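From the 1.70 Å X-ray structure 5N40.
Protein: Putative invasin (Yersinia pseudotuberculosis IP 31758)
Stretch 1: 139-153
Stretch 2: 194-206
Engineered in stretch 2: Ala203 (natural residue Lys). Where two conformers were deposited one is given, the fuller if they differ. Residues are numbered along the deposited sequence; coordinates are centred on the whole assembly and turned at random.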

# COMPACT_ATOMS: atom_id res chain seq x y z
N PRO A 139 9.66 -18.84 -0.93
CA PRO A 139 10.48 -17.77 -1.48
C PRO A 139 10.23 -17.56 -2.97
O PRO A 139 9.75 -18.44 -3.68
CB PRO A 139 11.91 -18.26 -1.24
CG PRO A 139 11.80 -19.74 -1.26
CD PRO A 139 10.42 -20.08 -0.74
N ASN A 140 10.54 -16.34 -3.42
CA ASN A 140 10.54 -15.98 -4.83
C ASN A 140 9.13 -15.99 -5.43
O ASN A 140 8.96 -16.18 -6.64
CB ASN A 140 11.47 -16.89 -5.63
CG ASN A 140 12.92 -16.75 -5.19
OD1 ASN A 140 13.44 -15.63 -5.06
ND2 ASN A 140 13.58 -17.87 -4.94
N VAL A 141 8.13 -15.72 -4.61
CA VAL A 141 6.74 -15.61 -5.06
C VAL A 141 6.49 -14.19 -5.53
O VAL A 141 6.63 -13.23 -4.76
CB VAL A 141 5.77 -16.00 -3.94
CG1 VAL A 141 4.32 -15.70 -4.35
CG2 VAL A 141 5.92 -17.48 -3.56
N LYS A 142 6.09 -14.05 -6.80
CA LYS A 142 5.81 -12.74 -7.36
C LYS A 142 4.55 -12.14 -6.75
O LYS A 142 3.53 -12.82 -6.61
CB LYS A 142 5.66 -12.85 -8.88
CG LYS A 142 6.96 -13.19 -9.61
CD LYS A 142 6.72 -13.22 -11.12
CE LYS A 142 8.01 -13.47 -11.89
NZ LYS A 142 7.77 -13.54 -13.37
N MET A 143 4.61 -10.85 -6.42
CA MET A 143 3.56 -10.17 -5.68
C MET A 143 3.17 -8.88 -6.39
O MET A 143 4.02 -8.19 -6.96
CB MET A 143 4.02 -9.85 -4.26
CG MET A 143 2.89 -9.78 -3.23
SD MET A 143 2.12 -11.37 -2.89
CE MET A 143 3.51 -12.33 -2.29
N THR A 144 1.88 -8.54 -6.33
CA THR A 144 1.38 -7.24 -6.77
C THR A 144 0.46 -6.69 -5.69
O THR A 144 0.02 -7.41 -4.78
CB THR A 144 0.62 -7.30 -8.10
OG1 THR A 144 -0.56 -8.08 -7.93
CG2 THR A 144 1.49 -7.91 -9.20
N PHE A 145 0.15 -5.40 -5.79
CA PHE A 145 -0.75 -4.73 -4.86
C PHE A 145 -1.84 -3.99 -5.63
O PHE A 145 -1.59 -3.42 -6.70
CB PHE A 145 -0.01 -3.74 -3.96
CG PHE A 145 0.97 -4.38 -3.04
CD1 PHE A 145 0.56 -4.93 -1.84
CD2 PHE A 145 2.31 -4.46 -3.38
CE1 PHE A 145 1.46 -5.54 -0.99
CE2 PHE A 145 3.22 -5.07 -2.53
CZ PHE A 145 2.78 -5.61 -1.33
N GLU A 146 -3.03 -3.98 -5.05
CA GLU A 146 -4.19 -3.33 -5.66
C GLU A 146 -5.03 -2.65 -4.59
O GLU A 146 -5.37 -3.26 -3.57
CB GLU A 146 -5.04 -4.36 -6.41
CG GLU A 146 -6.15 -3.75 -7.24
CD GLU A 146 -6.90 -4.77 -8.07
OE1 GLU A 146 -6.80 -5.98 -7.77
OE2 GLU A 146 -7.60 -4.35 -9.02
N GLN A 147 -5.36 -1.38 -4.82
CA GLN A 147 -6.34 -0.70 -3.99
C GLN A 147 -7.73 -1.24 -4.31
O GLN A 147 -8.15 -1.20 -5.47
CB GLN A 147 -6.27 0.82 -4.22
CG GLN A 147 -7.35 1.62 -3.50
CD GLN A 147 -8.63 1.78 -4.30
OE1 GLN A 147 -9.66 1.18 -3.99
NE2 GLN A 147 -8.58 2.62 -5.33
N VAL A 148 -8.43 -1.76 -3.30
CA VAL A 148 -9.74 -2.36 -3.51
C VAL A 148 -10.85 -1.67 -2.72
O VAL A 148 -12.02 -2.01 -2.91
CB VAL A 148 -9.74 -3.87 -3.19
CG1 VAL A 148 -8.80 -4.62 -4.13
CG2 VAL A 148 -9.35 -4.12 -1.73
N ALA A 149 -10.54 -0.70 -1.85
CA ALA A 149 -11.57 0.09 -1.18
C ALA A 149 -10.93 1.35 -0.62
O ALA A 149 -9.75 1.35 -0.26
CB ALA A 149 -12.26 -0.68 -0.06
N VAL A 150 -11.72 2.42 -0.55
CA VAL A 150 -11.30 3.71 0.02
C VAL A 150 -12.51 4.34 0.68
O VAL A 150 -13.49 4.66 0.00
CB VAL A 150 -10.71 4.67 -1.03
CG1 VAL A 150 -10.20 5.95 -0.36
CG2 VAL A 150 -9.60 4.02 -1.83
N VAL A 151 -12.45 4.56 2.00
CA VAL A 151 -13.57 5.12 2.74
C VAL A 151 -13.07 6.20 3.70
O VAL A 151 -11.90 6.23 4.07
CB VAL A 151 -14.35 4.05 3.54
CG1 VAL A 151 -14.95 3.00 2.60
CG2 VAL A 151 -13.46 3.39 4.60
N ASN A 152 -13.98 7.07 4.10
CA ASN A 152 -13.68 8.06 5.12
C ASN A 152 -13.93 7.43 6.49
O ASN A 152 -13.99 6.20 6.61
CB ASN A 152 -14.46 9.36 4.86
CG ASN A 152 -15.96 9.22 5.08
OD1 ASN A 152 -16.46 8.18 5.50
ND2 ASN A 152 -16.70 10.29 4.77
N ARG A 153 -14.04 8.23 7.55
CA ARG A 153 -14.20 7.69 8.89
C ARG A 153 -15.65 7.31 9.20
O ARG A 153 -15.90 6.71 10.25
CB ARG A 153 -13.68 8.69 9.92
CG ARG A 153 -13.59 8.14 11.32
CD ARG A 153 -12.67 8.96 12.22
NE ARG A 153 -12.42 8.24 13.46
CZ ARG A 153 -11.52 8.57 14.38
NH1 ARG A 153 -10.77 9.66 14.24
NH2 ARG A 153 -11.38 7.81 15.45
N ILE A 194 -6.39 12.52 1.42
CA ILE A 194 -7.27 13.51 2.04
C ILE A 194 -7.87 13.00 3.35
O ILE A 194 -8.81 13.59 3.86
CB ILE A 194 -8.36 13.99 1.05
CG1 ILE A 194 -9.33 12.86 0.67
CG2 ILE A 194 -7.69 14.58 -0.19
CD1 ILE A 194 -10.50 13.33 -0.19
N GLY A 195 -7.32 11.93 3.91
CA GLY A 195 -7.76 11.41 5.19
C GLY A 195 -8.63 10.18 5.08
O GLY A 195 -9.76 10.15 5.59
N VAL A 196 -8.12 9.14 4.42
CA VAL A 196 -8.92 7.98 4.09
C VAL A 196 -8.24 6.70 4.56
O VAL A 196 -7.03 6.63 4.76
CB VAL A 196 -9.21 7.90 2.57
CG1 VAL A 196 -10.05 9.09 2.14
CG2 VAL A 196 -7.93 7.86 1.76
N GLN A 197 -9.08 5.67 4.74
CA GLN A 197 -8.64 4.31 4.99
C GLN A 197 -8.67 3.56 3.67
O GLN A 197 -9.73 3.45 3.04
CB GLN A 197 -9.55 3.64 6.02
CG GLN A 197 -9.26 2.18 6.29
CD GLN A 197 -10.43 1.46 6.94
OE1 GLN A 197 -11.24 0.81 6.26
NE2 GLN A 197 -10.52 1.57 8.25
N THR A 198 -7.51 3.07 3.24
CA THR A 198 -7.38 2.38 1.97
C THR A 198 -7.16 0.90 2.22
O THR A 198 -6.30 0.51 3.01
CB THR A 198 -6.21 2.96 1.16
OG1 THR A 198 -6.42 4.36 0.96
CG2 THR A 198 -6.09 2.26 -0.20
N THR A 199 -7.94 0.07 1.54
CA THR A 199 -7.75 -1.37 1.59
C THR A 199 -6.82 -1.77 0.45
O THR A 199 -7.17 -1.60 -0.72
CB THR A 199 -9.08 -2.11 1.49
OG1 THR A 199 -9.94 -1.70 2.56
CG2 THR A 199 -8.85 -3.62 1.57
N LEU A 200 -5.64 -2.26 0.80
CA LEU A 200 -4.69 -2.78 -0.17
C LEU A 200 -4.78 -4.30 -0.22
O LEU A 200 -4.75 -4.95 0.82
CB LEU A 200 -3.26 -2.37 0.19
CG LEU A 200 -2.93 -0.88 -0.01
CD1 LEU A 200 -1.55 -0.57 0.52
CD2 LEU A 200 -3.03 -0.51 -1.49
N ARG A 201 -4.86 -4.85 -1.42
CA ARG A 201 -4.88 -6.30 -1.60
C ARG A 201 -3.55 -6.76 -2.17
O ARG A 201 -3.12 -6.30 -3.24
CB ARG A 201 -6.02 -6.74 -2.52
CG ARG A 201 -6.12 -8.25 -2.65
CD ARG A 201 -7.47 -8.64 -3.17
NE ARG A 201 -7.66 -8.25 -4.56
CZ ARG A 201 -8.77 -8.49 -5.25
NH1 ARG A 201 -9.79 -9.09 -4.66
NH2 ARG A 201 -8.86 -8.12 -6.52
N ALA A 202 -2.89 -7.66 -1.45
CA ALA A 202 -1.70 -8.34 -1.94
C ALA A 202 -2.13 -9.59 -2.70
O ALA A 202 -2.91 -10.39 -2.18
CB ALA A 202 -0.78 -8.71 -0.78
N ALA A 203 -1.64 -9.74 -3.93
CA ALA A 203 -1.94 -10.89 -4.76
C ALA A 203 -0.65 -11.58 -5.19
O ALA A 203 0.23 -10.96 -5.80
CB ALA A 203 -2.74 -10.49 -6.00
N ALA A 204 -0.54 -12.88 -4.90
CA ALA A 204 0.55 -13.68 -5.41
C ALA A 204 0.25 -14.10 -6.84
O ALA A 204 -0.90 -14.05 -7.29
CB ALA A 204 0.78 -14.90 -4.52
N GLU A 205 1.30 -14.51 -7.56
CA GLU A 205 1.10 -14.91 -8.95
C GLU A 205 0.16 -16.10 -9.08
O GLU A 205 -0.41 -16.32 -10.15
CB GLU A 205 2.46 -15.22 -9.61
CG GLU A 205 3.37 -16.13 -8.82
CD GLU A 205 4.71 -16.36 -9.50
OE1 GLU A 205 4.75 -16.36 -10.75
OE2 GLU A 205 5.72 -16.51 -8.77
N SER A 206 -0.05 -16.85 -8.00
CA SER A 206 -0.99 -17.97 -8.02
C SER A 206 -2.44 -17.51 -8.01
O SER A 206 -3.33 -18.34 -8.25
CB SER A 206 -0.77 -18.86 -6.81
OG SER A 206 -0.94 -18.08 -5.64
O HOH W 1 8.36 -17.15 -9.26
O HOH W 2 1.31 -11.50 -8.51
O HOH W 3 -2.83 -7.13 -6.02
O HOH W 4 -0.42 -10.34 -9.02
O HOH W 5 -5.41 -7.70 -6.47

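The two stretches pair as antiparallel strands, 142-151 against 197-204, with axes approaching to 4.5 Å, N-to-C directions 148° apart, and 1041 Å² buried between them. Main-chain hydrogen bonds provide the framework.

Stretch 2 enters through Gly195, whose phi/psi of 103/56 would jam a CB against the preceding carbonyl oxygen; these angles by themselves call for glycine. Val196, chi1 m, is buried, and its CG2 lies 3.6 Å from Val150 CG1, an apolar contact suited to two branched side chains. At Gln197 the pairing closes into a reciprocal ring: Gln197 N donates to Val151 O (3.0 Å, 164°) and Val151 N to Gln197 O (3.1 Å, 162°). The two side chains share a face, and Val151 CG2 comes within 3.8 Å of Gln197 OE1, a van der Waals contact.

Thr198 sits opposite Val150 in a non-hydrogen-bonded pair, and its CG2 packs 3.6 Å from Gln147 CG; the methyl gives this buried threonine an apolar surface to offer. At Thr199 the register shifts. Its N donates to Ala149 O (2.9 Å, 167°), but its O accepts from Val148 N (2.9 Å, 174°), so two consecutive residues of stretch 1 serve one residue of stretch 2. Val148, at phi/psi -120/-6, departs from extended geometry, and this accommodates the extra residue. Its CG2 meets Thr199 CG2 at 3.4 Å.

Leu200 is buried on the face shared with Gln147, its CD2 reaching to 4.2 Å from Gln147 CA. Arg201 has the largest covered area of either stretch, 92 Å². Its main chain exchanges two hydrogen bonds with Glu146, Arg201 N to Glu146 O at 2.7 Å (168°) and Glu146 N to Arg201 O at 2.9 Å (142°). On the face opposite Leu200, Arg201 NH2 and Glu146 OE1 form a salt bridge at 3.2 Å, OE1 lying near the guanidinium plane, while Val148 CG1 covers one guanidinium face. Water 5 links the same pair, accepting from Arg201 NE (3.0 Å) and donating to Glu146 OE1 (2.6 Å).

Ala202 returns to the buried face. Its CB lies 3.9 Å from Phe145 CE1 and 4.5 Å from Met143 SD, a small side chain that touches both larger ones. Ala203, an engineered residue that replaces lysine, pairs regularly with Thr144: Ala203 N donates to Thr144 O (3.0 Å, 170°) and Thr144 N to Ala203 O (3.0 Å, 159°). Its CB is 3.8 Å from Thr144 OG1. Ala204 CB packs against Val141 CG1 (3.6 Å) and Met143 SD (4.1 Å), continuing the apolar surface.

Glu205 lies beyond the strand, and its CB points toward stretch 1. Its N gives a weak bond to Lys142 O (3.0 Å, 128°), whereas Glu205 OE2 accepts from Lys142 N at 3.2 Å and a nearly linear 175°. The carboxylate thus takes up a backbone NH where strand pairing ends, and water 1 lies within hydrogen-bonding distance of both Glu205 OE2 (2.8 Å) and Asn140 O (2.9 Å).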